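Local coordinates for RabGDI protein (Plasmodium falciparum 3D7, PDB 3P1W) that probably acts as a Rab GDP-dissociation inhibitor, keeping Rab GTPases in their GDP-bound form and escorting them between membranes and cytosol, at residues V48-P53 / F273-N278; E116-E121 / Y250-L255; Q169-W174 / L228-I233. One frame throughout, in Å; residues are numbered along the deposited sequence.

Interaction 1: V48-P53 / F273-N278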
loop_
_atom_site.group_PDB
_atom_site.type_symbol
_atom_site.label_atom_id
_atom_site.label_comp_id
_atom_site.label_asym_id
_atom_site.label_seq_id
_atom_site.Cartn_x
_atom_site.Cartn_y
_atom_site.Cartn_z
ATOM N N VAL A 48 7.225 17.260 14.811
ATOM C CA VAL A 48 7.457 16.545 13.538
ATOM C C VAL A 48 8.380 17.389 12.672
ATOM O O VAL A 48 8.059 18.563 12.406
ATOM C CB VAL A 48 6.120 16.279 12.810
ATOM C CG1 VAL A 48 6.354 15.500 11.494
ATOM C CG2 VAL A 48 5.171 15.521 13.745
ATOM N N LEU A 49 9.524 16.817 12.273
ATOM C CA LEU A 49 10.569 17.522 11.531
ATOM C C LEU A 49 10.891 16.799 10.245
ATOM O O LEU A 49 10.952 15.567 10.242
ATOM C CB LEU A 49 11.867 17.576 12.355
ATOM C CG LEU A 49 11.703 18.169 13.751
ATOM C CD1 LEU A 49 13.046 18.172 14.467
ATOM C CD2 LEU A 49 11.134 19.569 13.644
ATOM N N ASP A 50 11.155 17.559 9.180
ATOM C CA ASP A 50 11.538 16.993 7.898
ATOM C C ASP A 50 12.602 17.866 7.255
ATOM O O ASP A 50 12.460 19.099 7.177
ATOM C CB ASP A 50 10.295 16.890 6.990
ATOM C CG ASP A 50 10.498 15.964 5.771
ATOM O OD1 ASP A 50 11.604 15.891 5.208
ATOM O OD2 ASP A 50 9.520 15.291 5.414
ATOM N N ARG A 51 13.670 17.232 6.789
ATOM C CA ARG A 51 14.750 17.948 6.122
ATOM C C ARG A 51 14.335 18.583 4.786
ATOM O O ARG A 51 14.949 19.538 4.341
ATOM C CB ARG A 51 15.944 17.017 5.908
ATOM C CG ARG A 51 15.731 15.944 4.852
ATOM C CD ARG A 51 16.996 15.134 4.559
ATOM N NE ARG A 51 17.290 14.155 5.598
ATOM C CZ ARG A 51 16.767 12.926 5.678
ATOM N NH1 ARG A 51 15.879 12.490 4.801
ATOM N NH2 ARG A 51 17.138 12.125 6.662
ATOM N N ASN A 52 13.312 18.015 4.144
ATOM C CA ASN A 52 12.887 18.421 2.819
ATOM C C ASN A 52 12.040 19.683 2.850
ATOM O O ASN A 52 11.441 19.998 3.884
ATOM C CB ASN A 52 12.048 17.291 2.177
ATOM C CG ASN A 52 12.844 16.022 1.927
ATOM O OD1 ASN A 52 14.041 16.069 1.643
ATOM N ND2 ASN A 52 12.168 14.872 2.018
ATOM N N PRO A 53 11.946 20.390 1.700
ATOM C CA PRO A 53 11.046 21.546 1.579
ATOM C C PRO A 53 9.599 21.221 1.186
ATOM O O PRO A 53 8.811 22.136 0.991
ATOM C CB PRO A 53 11.727 22.415 0.505
ATOM C CG PRO A 53 12.470 21.461 -0.351
ATOM C CD PRO A 53 12.771 20.214 0.493
ATOM N N PHE A 273 4.155 20.500 12.541
ATOM C CA PHE A 273 5.040 19.898 11.548
ATOM C C PHE A 273 5.983 21.010 11.086
ATOM O O PHE A 273 5.590 22.194 11.051
ATOM C CB PHE A 273 4.244 19.366 10.369
ATOM C CG PHE A 273 3.528 18.039 10.614
ATOM C CD1 PHE A 273 2.957 17.723 11.843
ATOM C CD2 PHE A 273 3.371 17.135 9.571
ATOM C CE1 PHE A 273 2.280 16.529 12.034
ATOM C CE2 PHE A 273 2.675 15.928 9.757
ATOM C CZ PHE A 273 2.136 15.633 10.991
ATOM N N MET A 274 7.228 20.651 10.784
ATOM C CA MET A 274 8.205 21.625 10.325
ATOM C C MET A 274 9.024 21.079 9.183
ATOM O O MET A 274 9.701 20.065 9.322
ATOM C CB MET A 274 9.156 22.020 11.461
ATOM C CG MET A 274 8.460 22.524 12.711
ATOM S SD MET A 274 9.653 23.267 13.861
ATOM C CE MET A 274 9.717 24.956 13.227
ATOM N N LEU A 275 9.005 21.792 8.069
ATOM C CA LEU A 275 9.831 21.450 6.925
ATOM C C LEU A 275 11.163 22.169 7.006
ATOM O O LEU A 275 11.346 23.054 7.839
ATOM C CB LEU A 275 9.112 21.820 5.625
ATOM C CG LEU A 275 7.793 21.088 5.380
ATOM C CD1 LEU A 275 7.059 21.699 4.190
ATOM C CD2 LEU A 275 8.026 19.579 5.199
ATOM N N ASN A 276 12.081 21.801 6.119
ATOM C CA ASN A 276 13.400 22.441 6.028
ATOM C C ASN A 276 14.195 22.431 7.333
ATOM O O ASN A 276 14.977 23.367 7.609
ATOM C CB ASN A 276 13.259 23.882 5.527
ATOM C CG ASN A 276 12.563 23.961 4.199
ATOM O OD1 ASN A 276 13.054 23.432 3.187
ATOM N ND2 ASN A 276 11.409 24.620 4.184
ATOM N N LYS A 277 14.006 21.376 8.125
ATOM C CA LYS A 277 14.673 21.233 9.428
ATOM C C LYS A 277 15.694 20.111 9.389
ATOM O O LYS A 277 15.330 18.929 9.431
ATOM C CB LYS A 277 13.646 20.956 10.521
ATOM C CG LYS A 277 12.803 22.164 10.904
ATOM C CD LYS A 277 13.646 23.291 11.499
ATOM C CE LYS A 277 12.776 24.412 12.033
ATOM N NZ LYS A 277 13.540 25.676 12.079
ATOM N N ASN A 278 16.966 20.480 9.280
ATOM C CA ASN A 278 18.033 19.503 9.081
ATOM C C ASN A 278 18.664 18.979 10.381
ATOM O O ASN A 278 19.532 19.610 10.982
ATOM C CB ASN A 278 19.119 20.065 8.163
ATOM C CG ASN A 278 20.035 18.972 7.610
ATOM O OD1 ASN A 278 19.590 17.845 7.306
ATOM N ND2 ASN A 278 21.313 19.297 7.472
HETATM O O HOH W 1 15.092 21.725 2.735
HETATM O O HOH W 2 18.383 15.759 8.172
#
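Val48 and Phe273 are parallel strand neighbours whose side chains run side by side off the same face of the sheet. Val48 CG1 stands over the middle of the Phe273 ring, 3.8 Å from its centroid and only 9° off the normal, a clean CH-pi contact. It gets there because CG1 is anti to the backbone N (chi1 -179°). The other branch covers the rim, with Val48 CG2 3.5 Å from Phe273 CE1. Helices 30-41 and 257-268 also pack on this ring, through Cys33, Ser36, Ser263 and Cys266.

On the reverse face Leu49 and Met274 repeat the side-by-side pairing more loosely: Leu49 CD2 rests on Met274 CB at 3.8 Å.

The strands are stitched by Met274 N to Val48 O (2.8 Å) and by Asp50 N to Met274 O (2.9 Å). Beyond them the strand pairing gives way to two loops that stay bonded to each other. Asp50 O takes the N-H of Lys277 at 2.9 Å, and Asn52 O takes that of Asn276, also at 2.9 Å, both donors standing above the carbonyl planes. Pro53 crosses Asn276 at about a right angle, its CB 3.2 Å from Asn276 OD1, and a water joins that same oxygen to Arg51 O.

Asp50 shapes the bend. Its OD1 accepts from Asn52 N, 37° out of the carboxylate plane, closing an Asx turn, while OD2 bonds Thr28 OG1.

Strand 20-26, a glycine-containing loop, helix 30-41 and strand 46-49 form a Rossmann-type beta-alpha-beta unit ending in an acidic residue, as in the FAD-binding relatives of GDI; here Asp50 holds turn and loop together.

Interaction 2: E116-E121 / Y250-L255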
loop_
_atom_site.group_PDB
_atom_site.type_symbol
_atom_site.label_atom_id
_atom_site.label_comp_id
_atom_site.label_asym_id
_atom_site.label_seq_id
_atom_site.Cartn_x
_atom_site.Cartn_y
_atom_site.Cartn_z
ATOM N N GLU A 116 -11.435 13.744 0.311
ATOM C CA GLU A 116 -12.580 13.281 -0.449
ATOM C C GLU A 116 -12.136 11.931 -1.024
ATOM O O GLU A 116 -11.068 11.850 -1.608
ATOM C CB GLU A 116 -12.876 14.273 -1.565
ATOM C CG GLU A 116 -14.301 14.260 -2.083
ATOM C CD GLU A 116 -14.659 15.537 -2.825
ATOM O OE1 GLU A 116 -15.598 15.494 -3.647
ATOM O OE2 GLU A 116 -14.007 16.580 -2.590
ATOM N N TRP A 117 -12.944 10.895 -0.827
ATOM C CA TRP A 117 -12.601 9.527 -1.216
ATOM C C TRP A 117 -13.378 9.125 -2.444
ATOM O O TRP A 117 -14.598 9.352 -2.525
ATOM C CB TRP A 117 -12.933 8.571 -0.073
ATOM C CG TRP A 117 -12.100 8.855 1.108
ATOM C CD1 TRP A 117 -12.436 9.623 2.196
ATOM C CD2 TRP A 117 -10.760 8.422 1.319
ATOM N NE1 TRP A 117 -11.379 9.674 3.079
ATOM C CE2 TRP A 117 -10.341 8.943 2.565
ATOM C CE3 TRP A 117 -9.865 7.634 0.579
ATOM C CZ2 TRP A 117 -9.073 8.699 3.082
ATOM C CZ3 TRP A 117 -8.617 7.387 1.101
ATOM C CH2 TRP A 117 -8.225 7.923 2.337
ATOM N N LEU A 118 -12.690 8.524 -3.406
ATOM C CA LEU A 118 -13.347 8.008 -4.585
ATOM C C LEU A 118 -12.950 6.554 -4.795
ATOM O O LEU A 118 -11.781 6.185 -4.591
ATOM C CB LEU A 118 -12.975 8.853 -5.800
ATOM C CG LEU A 118 -13.473 10.303 -5.695
ATOM C CD1 LEU A 118 -12.691 11.239 -6.602
ATOM C CD2 LEU A 118 -14.972 10.331 -6.016
ATOM N N VAL A 119 -13.922 5.735 -5.182
ATOM C CA VAL A 119 -13.687 4.302 -5.367
ATOM C C VAL A 119 -12.786 4.073 -6.561
ATOM O O VAL A 119 -12.849 4.789 -7.568
ATOM C CB VAL A 119 -15.035 3.514 -5.527
ATOM C CG1 VAL A 119 -15.715 3.838 -6.861
ATOM C CG2 VAL A 119 -14.826 2.018 -5.407
ATOM N N VAL A 120 -11.930 3.070 -6.434
ATOM C CA VAL A 120 -11.153 2.584 -7.535
ATOM C C VAL A 120 -12.073 1.749 -8.396
ATOM O O VAL A 120 -12.770 0.882 -7.897
ATOM C CB VAL A 120 -9.955 1.760 -7.030
ATOM C CG1 VAL A 120 -9.225 1.062 -8.178
ATOM C CG2 VAL A 120 -8.974 2.708 -6.279
ATOM N N GLU A 121 -12.085 2.017 -9.691
ATOM C CA GLU A 121 -13.181 1.525 -10.538
ATOM C C GLU A 121 -13.110 0.043 -10.863
ATOM O O GLU A 121 -14.135 -0.551 -11.218
ATOM C CB GLU A 121 -13.309 2.350 -11.821
ATOM C CG GLU A 121 -13.773 3.769 -11.555
ATOM C CD GLU A 121 -14.161 4.532 -12.813
ATOM O OE1 GLU A 121 -13.800 4.132 -13.940
ATOM O OE2 GLU A 121 -14.837 5.562 -12.666
ATOM N N TYR A 250 -9.260 5.672 -2.890
ATOM C CA TYR A 250 -8.081 6.504 -3.045
ATOM C C TYR A 250 -8.571 7.949 -2.997
ATOM O O TYR A 250 -9.671 8.246 -3.476
ATOM C CB TYR A 250 -7.437 6.192 -4.390
ATOM C CG TYR A 250 -6.100 6.819 -4.740
ATOM C CD1 TYR A 250 -4.920 6.438 -4.107
ATOM C CD2 TYR A 250 -6.004 7.704 -5.803
ATOM C CE1 TYR A 250 -3.716 6.978 -4.499
ATOM C CE2 TYR A 250 -4.805 8.241 -6.196
ATOM C CZ TYR A 250 -3.675 7.893 -5.546
ATOM O OH TYR A 250 -2.490 8.458 -5.992
ATOM N N PRO A 251 -7.810 8.833 -2.350
ATOM C CA PRO A 251 -8.313 10.189 -2.190
ATOM C C PRO A 251 -8.240 10.999 -3.457
ATOM O O PRO A 251 -7.331 10.820 -4.249
ATOM C CB PRO A 251 -7.382 10.816 -1.149
ATOM C CG PRO A 251 -6.507 9.750 -0.653
ATOM C CD PRO A 251 -6.557 8.606 -1.622
ATOM N N LEU A 252 -9.186 11.916 -3.618
ATOM C CA LEU A 252 -9.091 12.913 -4.652
ATOM C C LEU A 252 -7.768 13.666 -4.472
ATOM O O LEU A 252 -7.436 14.117 -3.367
ATOM C CB LEU A 252 -10.297 13.864 -4.583
ATOM C CG LEU A 252 -10.446 14.939 -5.650
ATOM C CD1 LEU A 252 -10.556 14.305 -7.018
ATOM C CD2 LEU A 252 -11.672 15.811 -5.367
ATOM N N TYR A 253 -7.007 13.785 -5.560
ATOM C CA TYR A 253 -5.693 14.441 -5.567
ATOM C C TYR A 253 -4.583 13.559 -5.003
ATOM O O TYR A 253 -3.427 13.983 -4.931
ATOM C CB TYR A 253 -5.700 15.797 -4.828
ATOM C CG TYR A 253 -6.827 16.692 -5.225
ATOM C CD1 TYR A 253 -7.036 17.031 -6.559
ATOM C CD2 TYR A 253 -7.703 17.207 -4.270
ATOM C CE1 TYR A 253 -8.092 17.852 -6.929
ATOM C CE2 TYR A 253 -8.757 18.032 -4.632
ATOM C CZ TYR A 253 -8.944 18.347 -5.958
ATOM O OH TYR A 253 -9.987 19.166 -6.329
ATOM N N GLY A 254 -4.931 12.336 -4.607
ATOM C CA GLY A 254 -3.946 11.352 -4.191
ATOM C C GLY A 254 -3.548 11.402 -2.732
ATOM O O GLY A 254 -4.122 12.161 -1.928
ATOM N N LEU A 255 -2.556 10.588 -2.392
ATOM C CA LEU A 255 -2.168 10.390 -1.001
ATOM C C LEU A 255 -1.450 11.611 -0.364
ATOM O O LEU A 255 -1.027 11.528 0.781
ATOM C CB LEU A 255 -1.303 9.134 -0.856
ATOM C CG LEU A 255 -1.993 7.792 -1.161
ATOM C CD1 LEU A 255 -0.973 6.659 -1.153
ATOM C CD2 LEU A 255 -3.156 7.499 -0.191
HETATM O O HOH W 3 -9.047 14.758 -1.027
#
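Trp117 lays its indole beside Pro251, the two side chains pointing the same way from a non-hydrogen-bonded antiparallel pair. The benzo end does the touching: Trp117 CZ3 is 3.6 Å from Pro251 CG, and Pro251 CB sits over the same ring system, offset toward its rim. On the side of the sheet that carries Leu118, that leucine and Leu252 run alongside each other, CD1 to CD1 at 3.8 Å. Leu252 CG is anti to its backbone N (chi1 -176°), beside the carbonyl carbon. The second branch of Leu252 meets the Glu116 carboxylate, with CD2 3.7 Å from OE2.

The backbone sets this spacing. Leu118 and Tyr250 form the hydrogen-bonded pair, Leu118 N to Tyr250 O at 3.0 Å and Tyr250 N to Leu118 O at 3.1 Å. Leu252 N adds a 2.8 Å bond to Glu116 O, and a water bridges Glu116 N to Leu252 O. Just after, a type II turn from Pro251 to Gly254, closed by Gly254 N to Pro251 O at 2.9 Å, takes the chain away from strand 117-129.

Further out, Asp90 receives Tyr250 OH and Leu255 N, Phe95 and His370 meet the Tyr250 ring edge-to-face, and His370 NE2 also bonds Leu118 O.

Pro251 has no N-H, yet in a non-hydrogen-bonded pair it costs this strand pairing nothing. Directional grip comes from the three backbone bonds between the segments, while the side chains contribute mostly apolar cover.

Interaction 3: Q169-W174 / L228-I233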
loop_
_atom_site.group_PDB
_atom_site.type_symbol
_atom_site.label_atom_id
_atom_site.label_comp_id
_atom_site.label_asym_id
_atom_site.label_seq_id
_atom_site.Cartn_x
_atom_site.Cartn_y
_atom_site.Cartn_z
ATOM N N GLN A 169 -20.543 -18.411 -1.527
ATOM C CA GLN A 169 -21.754 -18.538 -0.714
ATOM C C GLN A 169 -21.404 -18.950 0.716
ATOM O O GLN A 169 -21.852 -18.318 1.671
ATOM C CB GLN A 169 -22.749 -19.510 -1.354
ATOM C CG GLN A 169 -23.447 -18.932 -2.569
ATOM C CD GLN A 169 -24.396 -19.921 -3.221
ATOM O OE1 GLN A 169 -24.643 -20.997 -2.686
ATOM N NE2 GLN A 169 -24.928 -19.558 -4.378
ATOM N N TYR A 170 -20.572 -19.979 0.850
ATOM C CA TYR A 170 -20.091 -20.429 2.162
ATOM C C TYR A 170 -19.434 -19.309 2.965
ATOM O O TYR A 170 -19.799 -19.080 4.119
ATOM C CB TYR A 170 -19.102 -21.587 1.998
ATOM C CG TYR A 170 -18.520 -22.124 3.301
ATOM C CD1 TYR A 170 -19.296 -22.884 4.181
ATOM C CD2 TYR A 170 -17.185 -21.917 3.623
ATOM C CE1 TYR A 170 -18.750 -23.396 5.371
ATOM C CE2 TYR A 170 -16.632 -22.417 4.800
ATOM C CZ TYR A 170 -17.421 -23.164 5.668
ATOM O OH TYR A 170 -16.848 -23.648 6.827
ATOM N N VAL A 171 -18.469 -18.610 2.356
ATOM C CA VAL A 171 -17.741 -17.552 3.064
ATOM C C VAL A 171 -18.683 -16.414 3.455
ATOM O O VAL A 171 -18.575 -15.846 4.537
ATOM C CB VAL A 171 -16.578 -16.976 2.202
ATOM C CG1 VAL A 171 -15.865 -15.851 2.947
ATOM C CG2 VAL A 171 -15.601 -18.076 1.836
ATOM N N SER A 172 -19.613 -16.095 2.560
ATOM C CA SER A 172 -20.567 -15.019 2.791
ATOM C C SER A 172 -21.397 -15.242 4.073
ATOM O O SER A 172 -21.773 -14.278 4.743
ATOM C CB SER A 172 -21.493 -14.896 1.584
ATOM O OG SER A 172 -22.292 -13.737 1.668
ATOM N N GLU A 173 -21.647 -16.501 4.424
ATOM C CA GLU A 173 -22.421 -16.839 5.637
ATOM C C GLU A 173 -21.575 -17.341 6.806
ATOM O O GLU A 173 -22.093 -17.582 7.896
ATOM C CB GLU A 173 -23.467 -17.874 5.289
ATOM C CG GLU A 173 -24.528 -17.324 4.373
ATOM C CD GLU A 173 -25.703 -18.244 4.268
ATOM O OE1 GLU A 173 -26.359 -18.496 5.307
ATOM O OE2 GLU A 173 -25.971 -18.717 3.146
ATOM N N TRP A 174 -20.276 -17.480 6.572
ATOM C CA TRP A 174 -19.343 -17.978 7.571
ATOM C C TRP A 174 -19.080 -16.947 8.677
ATOM O O TRP A 174 -18.997 -15.739 8.419
ATOM C CB TRP A 174 -18.036 -18.355 6.875
ATOM C CG TRP A 174 -16.978 -18.873 7.759
ATOM C CD1 TRP A 174 -16.745 -20.174 8.093
ATOM C CD2 TRP A 174 -15.958 -18.104 8.393
ATOM N NE1 TRP A 174 -15.645 -20.263 8.911
ATOM C CE2 TRP A 174 -15.145 -19.005 9.117
ATOM C CE3 TRP A 174 -15.656 -16.739 8.424
ATOM C CZ2 TRP A 174 -14.046 -18.579 9.876
ATOM C CZ3 TRP A 174 -14.565 -16.313 9.175
ATOM C CH2 TRP A 174 -13.772 -17.236 9.890
ATOM N N LEU A 228 -8.116 -17.435 9.534
ATOM C CA LEU A 228 -7.340 -16.248 9.175
ATOM C C LEU A 228 -7.663 -15.811 7.749
ATOM O O LEU A 228 -7.850 -14.622 7.473
ATOM C CB LEU A 228 -5.843 -16.545 9.299
ATOM C CG LEU A 228 -5.303 -16.854 10.697
ATOM C CD1 LEU A 228 -4.063 -17.783 10.600
ATOM C CD2 LEU A 228 -5.010 -15.565 11.473
ATOM N N THR A 229 -7.769 -16.785 6.853
ATOM C CA THR A 229 -7.964 -16.504 5.441
ATOM C C THR A 229 -9.446 -16.274 5.135
ATOM O O THR A 229 -9.806 -15.383 4.370
ATOM C CB THR A 229 -7.386 -17.632 4.589
ATOM O OG1 THR A 229 -5.972 -17.734 4.837
ATOM C CG2 THR A 229 -7.629 -17.363 3.106
ATOM N N LEU A 230 -10.315 -17.048 5.778
ATOM C CA LEU A 230 -11.736 -16.854 5.602
ATOM C C LEU A 230 -12.138 -15.431 5.993
ATOM O O LEU A 230 -12.942 -14.811 5.304
ATOM C CB LEU A 230 -12.532 -17.902 6.404
ATOM C CG LEU A 230 -12.434 -19.335 5.873
ATOM C CD1 LEU A 230 -12.952 -20.347 6.918
ATOM C CD2 LEU A 230 -13.210 -19.491 4.561
ATOM N N GLU A 231 -11.584 -14.920 7.087
ATOM C CA GLU A 231 -11.906 -13.566 7.539
ATOM C C GLU A 231 -11.504 -12.535 6.498
ATOM O O GLU A 231 -12.222 -11.580 6.243
ATOM C CB GLU A 231 -11.202 -13.240 8.872
ATOM C CG GLU A 231 -11.774 -13.954 10.081
ATOM C CD GLU A 231 -13.087 -13.366 10.579
ATOM O OE1 GLU A 231 -13.769 -12.633 9.826
ATOM O OE2 GLU A 231 -13.446 -13.658 11.738
ATOM N N ARG A 232 -10.343 -12.741 5.900
ATOM C CA ARG A 232 -9.821 -11.818 4.902
ATOM C C ARG A 232 -10.643 -11.850 3.621
ATOM O O ARG A 232 -10.962 -10.805 3.048
ATOM C CB ARG A 232 -8.364 -12.150 4.606
ATOM C CG ARG A 232 -7.430 -11.784 5.761
ATOM C CD ARG A 232 -6.069 -12.363 5.558
ATOM N NE ARG A 232 -5.330 -11.664 4.514
ATOM C CZ ARG A 232 -4.608 -10.556 4.702
ATOM N NH1 ARG A 232 -4.503 -9.988 5.902
ATOM N NH2 ARG A 232 -3.979 -10.015 3.677
ATOM N N ILE A 233 -10.993 -13.049 3.176
ATOM C CA ILE A 233 -11.857 -13.204 1.996
ATOM C C ILE A 233 -13.218 -12.585 2.278
ATOM O O ILE A 233 -13.716 -11.796 1.483
ATOM C CB ILE A 233 -11.971 -14.681 1.538
ATOM C CG1 ILE A 233 -10.597 -15.183 1.102
ATOM C CG2 ILE A 233 -12.954 -14.816 0.355
ATOM C CD1 ILE A 233 -10.557 -16.631 0.634
#
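This is a helix-helix contact in the all-helical part of the GDI fold: Val171 of helix 158-173 and Trp174, which follows it, pack on Leu230, Glu231 and Ile233 of helix 226-243. In relatives of this family the helical domain takes up the prenyl tail of the Rab, but nothing here identifies these residues as a lipid site.

Leu230 is the wedge. Its CB stands over the six-membered ring of Trp174, 3.6 Å from the centroid and 5° off the normal, a CH-pi contact. Its two methyls then split the work: CD1 covers the pyrrole side of the indole, and CD2 turns to Val171, 3.9 Å from CG2. The other branch of Val171, CG1, meets Ile233 CG2 at 4.0 Å, the two side chains crossing at about a right angle.

Trp174 follows the last turn, its N held 3.1 Å from Val171 O, and with CG anti to the backbone N (chi1 180°) the indole starts out toward helix 226-243. Trp182 meets this indole with its plane inclined by about 25°, and Met192 of helix 192-198 touches Leu230.

Glu231 bends at chi2, and its carboxylate lies at the edge of the indole, CD 3.6 Å from Trp174 CZ3 and the two planes nearly perpendicular. No hydrogen bond joins the segments, and Trp174 NE1 is buried without a polar partner, 3.4 Å from the methyl Leu230 CD1.

Interactions 1 and 2 are both strand pairings, parallel in the first and antiparallel in the second, and belong to separate sheets; each is partly buried and gripped by backbone hydrogen bonds, with waters bridging at the margins. Interaction 3 is a buried contact between helices, made mainly by side chains, with no hydrogen bond between the segments. Aromatic rings recur: Phe273 and Trp174 take aliphatic groups over their faces, whereas Trp117 meets its proline nearer the rim. Interactions 1 and 3 lie on opposite sides of the chain's centre, about 45 Å between their centres, with interaction 2 about 27 Å from each. Helix 226-243 of interaction 3 precedes strand 248-251 of interaction 2 directly in the chain.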